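Local coordinates for probable glutathione S-transferase (Bordetella bronchiseptica RB50, PDB 3H1N), which probably conjugates the thiol of glutathione to electrophilic substrates, at residues G29-A43 with E225-F238. Residues are numbered along the deposited sequence; the frame is centred on the assembly and turned at random. Where two conformers were deposited one is given.
Sequences GIPGRGEFVRLALEA and ELRGYLASDRRLPF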
# COMPACT_ATOMS: atom_id res chain seq x y z
N GLY B 29 12.98 -9.38 16.72
CA GLY B 29 14.31 -9.49 16.11
C GLY B 29 14.75 -8.36 15.19
O GLY B 29 15.93 -8.02 15.16
N ILE B 30 13.80 -7.79 14.44
CA ILE B 30 14.04 -6.71 13.49
C ILE B 30 13.03 -5.58 13.77
O ILE B 30 11.93 -5.87 14.28
CB ILE B 30 13.87 -7.22 12.01
CG1 ILE B 30 12.46 -7.79 11.80
CG2 ILE B 30 14.94 -8.25 11.68
CD1 ILE B 30 11.99 -7.96 10.34
N PRO B 31 13.37 -4.31 13.44
CA PRO B 31 12.35 -3.26 13.59
C PRO B 31 11.22 -3.52 12.58
O PRO B 31 10.05 -3.48 12.95
CB PRO B 31 13.10 -1.97 13.27
CG PRO B 31 14.56 -2.29 13.54
CD PRO B 31 14.70 -3.73 13.14
N GLY B 32 11.59 -3.81 11.33
CA GLY B 32 10.62 -4.21 10.29
C GLY B 32 9.43 -3.28 10.08
O GLY B 32 9.51 -2.08 10.35
N ARG B 33 8.32 -3.82 9.59
CA ARG B 33 7.09 -3.05 9.37
C ARG B 33 6.44 -2.62 10.68
O ARG B 33 5.74 -1.59 10.74
CB ARG B 33 6.09 -3.88 8.55
CG ARG B 33 6.65 -4.47 7.27
CD ARG B 33 5.59 -5.22 6.47
NE ARG B 33 6.10 -5.69 5.18
CZ ARG B 33 5.51 -6.63 4.43
NH1 ARG B 33 4.41 -7.21 4.86
NH2 ARG B 33 6.04 -7.00 3.27
N GLY B 34 6.66 -3.41 11.73
CA GLY B 34 6.05 -3.14 13.02
C GLY B 34 6.53 -1.83 13.61
O GLY B 34 5.79 -1.17 14.35
N GLU B 35 7.76 -1.44 13.27
CA GLU B 35 8.34 -0.20 13.76
C GLU B 35 7.53 1.05 13.45
O GLU B 35 7.49 1.96 14.27
CB GLU B 35 9.79 -0.04 13.28
CG GLU B 35 10.62 0.96 14.08
CD GLU B 35 10.78 0.58 15.55
OE1 GLU B 35 10.55 -0.59 15.94
OE2 GLU B 35 11.16 1.46 16.33
N PHE B 36 6.86 1.09 12.29
CA PHE B 36 6.03 2.25 11.96
C PHE B 36 4.87 2.38 12.96
O PHE B 36 4.53 3.49 13.41
CB PHE B 36 5.51 2.17 10.53
CG PHE B 36 6.59 2.25 9.48
CD1 PHE B 36 7.10 3.49 9.07
CD2 PHE B 36 7.10 1.09 8.89
CE1 PHE B 36 8.09 3.56 8.09
CE2 PHE B 36 8.11 1.15 7.92
CZ PHE B 36 8.61 2.39 7.52
N VAL B 37 4.30 1.25 13.35
CA VAL B 37 3.20 1.24 14.31
C VAL B 37 3.71 1.58 15.72
O VAL B 37 3.10 2.40 16.43
CB VAL B 37 2.44 -0.11 14.29
CG1 VAL B 37 1.32 -0.13 15.33
CG2 VAL B 37 1.88 -0.36 12.91
N ARG B 38 4.84 0.97 16.08
CA ARG B 38 5.44 1.11 17.40
C ARG B 38 5.81 2.57 17.68
O ARG B 38 5.60 3.07 18.78
CB ARG B 38 6.68 0.21 17.50
CG ARG B 38 7.17 -0.12 18.89
CD ARG B 38 7.79 -1.53 18.96
NE ARG B 38 8.53 -1.83 17.75
CZ ARG B 38 8.36 -2.90 16.98
NH1 ARG B 38 9.08 -3.01 15.88
NH2 ARG B 38 7.51 -3.86 17.31
N LEU B 39 6.36 3.26 16.67
CA LEU B 39 6.69 4.69 16.83
C LEU B 39 5.45 5.54 17.15
O LEU B 39 5.48 6.37 18.03
CB LEU B 39 7.42 5.24 15.59
CG LEU B 39 8.88 4.84 15.43
CD1 LEU B 39 9.36 5.13 14.02
CD2 LEU B 39 9.78 5.54 16.46
N ALA B 40 4.36 5.30 16.43
CA ALA B 40 3.13 6.05 16.67
C ALA B 40 2.53 5.80 18.05
O ALA B 40 2.07 6.74 18.71
CB ALA B 40 2.11 5.73 15.57
N LEU B 41 2.52 4.54 18.49
CA LEU B 41 1.94 4.18 19.79
C LEU B 41 2.80 4.77 20.89
O LEU B 41 2.28 5.29 21.89
CB LEU B 41 1.87 2.66 19.98
CG LEU B 41 0.94 1.88 19.04
CD1 LEU B 41 1.27 0.37 19.10
CD2 LEU B 41 -0.53 2.17 19.39
N GLU B 42 4.11 4.69 20.70
CA GLU B 42 5.06 5.23 21.69
C GLU B 42 4.96 6.76 21.81
O GLU B 42 4.82 7.30 22.92
CB GLU B 42 6.49 4.79 21.35
CG GLU B 42 6.77 3.28 21.55
CD GLU B 42 7.13 2.88 22.98
OE1 GLU B 42 7.21 1.66 23.27
OE2 GLU B 42 7.33 3.76 23.83
N ALA B 43 5.05 7.46 20.68
CA ALA B 43 5.01 8.92 20.66
C ALA B 43 3.63 9.46 21.06
O ALA B 43 3.54 10.47 21.76
CB ALA B 43 5.44 9.47 19.30
N GLU B 225 8.53 13.24 23.40
CA GLU B 225 7.69 12.04 23.49
C GLU B 225 8.32 10.77 22.89
O GLU B 225 7.82 9.67 23.14
CB GLU B 225 6.27 12.29 22.93
CG GLU B 225 6.19 12.83 21.50
CD GLU B 225 6.20 14.35 21.47
OE1 GLU B 225 5.23 14.95 20.98
OE2 GLU B 225 7.18 14.94 21.96
N LEU B 226 9.40 10.92 22.11
CA LEU B 226 10.13 9.74 21.63
C LEU B 226 11.44 9.49 22.37
O LEU B 226 12.05 8.44 22.17
CB LEU B 226 10.35 9.78 20.11
CG LEU B 226 9.18 9.29 19.25
CD1 LEU B 226 9.51 9.53 17.79
CD2 LEU B 226 8.84 7.81 19.52
N ARG B 227 11.86 10.42 23.22
CA ARG B 227 13.16 10.34 23.88
C ARG B 227 13.37 9.00 24.61
O ARG B 227 14.39 8.33 24.39
CB ARG B 227 13.34 11.52 24.86
CG ARG B 227 14.78 11.75 25.38
CD ARG B 227 15.70 12.36 24.31
NE ARG B 227 15.11 13.52 23.62
CZ ARG B 227 15.24 14.79 24.01
NH1 ARG B 227 14.65 15.74 23.30
NH2 ARG B 227 15.94 15.11 25.10
N GLY B 228 12.42 8.64 25.47
CA GLY B 228 12.49 7.41 26.25
C GLY B 228 12.59 6.19 25.36
O GLY B 228 13.50 5.37 25.55
N TYR B 229 11.67 6.09 24.39
CA TYR B 229 11.61 4.94 23.46
C TYR B 229 12.90 4.71 22.65
O TYR B 229 13.39 3.59 22.55
CB TYR B 229 10.40 5.03 22.51
CG TYR B 229 10.44 3.93 21.48
CD1 TYR B 229 10.67 4.22 20.13
CD2 TYR B 229 10.30 2.59 21.85
CE1 TYR B 229 10.72 3.18 19.16
CE2 TYR B 229 10.36 1.56 20.90
CZ TYR B 229 10.57 1.86 19.58
OH TYR B 229 10.64 0.82 18.67
N LEU B 230 13.44 5.79 22.08
CA LEU B 230 14.61 5.68 21.21
C LEU B 230 15.88 5.32 21.98
O LEU B 230 16.86 4.89 21.38
CB LEU B 230 14.81 6.95 20.38
CG LEU B 230 13.68 7.35 19.42
CD1 LEU B 230 13.89 8.75 18.87
CD2 LEU B 230 13.48 6.33 18.28
N ALA B 231 15.84 5.46 23.30
CA ALA B 231 16.97 5.13 24.17
C ALA B 231 16.74 3.83 24.94
O ALA B 231 17.58 3.42 25.74
CB ALA B 231 17.24 6.28 25.13
N SER B 232 15.61 3.18 24.68
CA SER B 232 15.19 1.98 25.41
C SER B 232 15.66 0.69 24.73
O SER B 232 16.17 0.72 23.60
CB SER B 232 13.67 1.94 25.52
OG SER B 232 13.09 1.65 24.26
N ASP B 233 15.47 -0.44 25.42
CA ASP B 233 15.68 -1.77 24.85
C ASP B 233 14.59 -2.15 23.87
O ASP B 233 14.71 -3.15 23.15
CB ASP B 233 15.71 -2.82 25.97
CG ASP B 233 16.87 -2.63 26.91
OD1 ASP B 233 17.80 -1.87 26.55
OD2 ASP B 233 16.87 -3.24 28.00
N ARG B 234 13.52 -1.36 23.84
CA ARG B 234 12.38 -1.63 22.95
C ARG B 234 12.65 -1.27 21.49
O ARG B 234 11.94 -1.73 20.58
CB ARG B 234 11.13 -0.92 23.46
CG ARG B 234 10.72 -1.31 24.87
CD ARG B 234 9.31 -0.79 25.21
NE ARG B 234 9.18 0.66 25.10
CZ ARG B 234 9.80 1.54 25.89
NH1 ARG B 234 10.60 1.13 26.86
NH2 ARG B 234 9.62 2.84 25.70
N ARG B 235 13.64 -0.40 21.27
CA ARG B 235 14.06 0.00 19.94
C ARG B 235 15.14 -0.95 19.43
O ARG B 235 16.30 -0.86 19.85
CB ARG B 235 14.58 1.45 19.97
CG ARG B 235 14.93 2.03 18.60
CD ARG B 235 16.11 2.98 18.71
NE ARG B 235 16.29 3.77 17.51
CZ ARG B 235 17.19 4.74 17.38
NH1 ARG B 235 17.99 5.03 18.40
NH2 ARG B 235 17.28 5.43 16.25
N LEU B 236 14.77 -1.86 18.54
CA LEU B 236 15.72 -2.82 17.98
C LEU B 236 16.53 -2.17 16.86
O LEU B 236 15.97 -1.42 16.05
CB LEU B 236 14.98 -4.05 17.44
CG LEU B 236 14.21 -4.89 18.47
CD1 LEU B 236 13.60 -6.14 17.82
CD2 LEU B 236 15.10 -5.30 19.61
N PRO B 237 17.85 -2.46 16.79
CA PRO B 237 18.63 -1.92 15.67
C PRO B 237 18.29 -2.64 14.36
O PRO B 237 17.74 -3.75 14.38
CB PRO B 237 20.07 -2.22 16.08
CG PRO B 237 19.97 -3.46 16.91
CD PRO B 237 18.63 -3.40 17.61
N PHE B 238 18.60 -2.02 13.23
CA PHE B 238 18.45 -2.68 11.93
C PHE B 238 19.42 -3.85 11.88
O PHE B 238 20.45 -3.85 12.55
CB PHE B 238 18.73 -1.72 10.77
CG PHE B 238 17.88 -0.48 10.77
CD1 PHE B 238 16.54 -0.54 10.40
CD2 PHE B 238 18.42 0.76 11.13
CE1 PHE B 238 15.74 0.61 10.39
CE2 PHE B 238 17.63 1.92 11.12
CZ PHE B 238 16.29 1.84 10.75
O HOH W 1 17.73 -6.07 15.72
O HOH W 2 11.96 -1.93 17.95
O HOH W 3 5.78 9.52 24.81
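Tyr229 drops as a knob into a hole formed by Glu35, Arg38, Leu39 and Glu42 on helix 34-43. With CG anti to the backbone N (chi1 174°), the ring leaves its own helix and reaches the other, where its hydroxyl meets Glu35 from the opposite direction. Tyr229 OH donates to Glu35 OE2 over a very short 2.5 Å, the oxygen lying at the ring edge and near its plane. A long aromatic residue with a polar end suits this place, since its ring can pack while its hydroxyl serves a buried carboxylate. The other oxygen, Glu35 OE1, accepts hydrogen bonds from NE and NH1 of Arg38 (2.8 Å from Arg38 NH1 to Glu35 OE1) and from a water that also donates to Arg234 O and accepts from Leu236 N; these donors probably favour the charged carboxylate. Arg38 NH2 continues to Asp50.

Glu42 crosses the tyrosine at about a right angle, laying CG over one ring face in a CH-pi contact 3.9 Å from the centroid; Arg235 CB lies over the opposite face. The bend at chi2 (-84°) carries the Glu42 carboxylate along the ring to Arg234, whose guanidinium grips it side-on: Arg234 NE to Glu42 OE1 at 2.9 Å, Arg234 NH2 to Glu42 OE2 at 3.1 Å. Tyr48 OH also hydrogen-bonds Glu42 OE1.

In the glutathione S-transferase fold this joins the first helix of the thioredoxin-like N-terminal domain to the last helix of the helical C-terminal domain and the turn and loop that follow it, the helix axes crossing at 127°. Branched Leu39 fills the apolar side, its CD2 3.9 Å from Leu226 CD2 and also against Tyr229 CE1, while small Ala43 lets Leu226 CG approach its CB to 3.7 Å. Beyond the helices, the compact ring of Pro31 packs against Leu236 and Phe238, and a water bridges Gly29 O to Pro237 O.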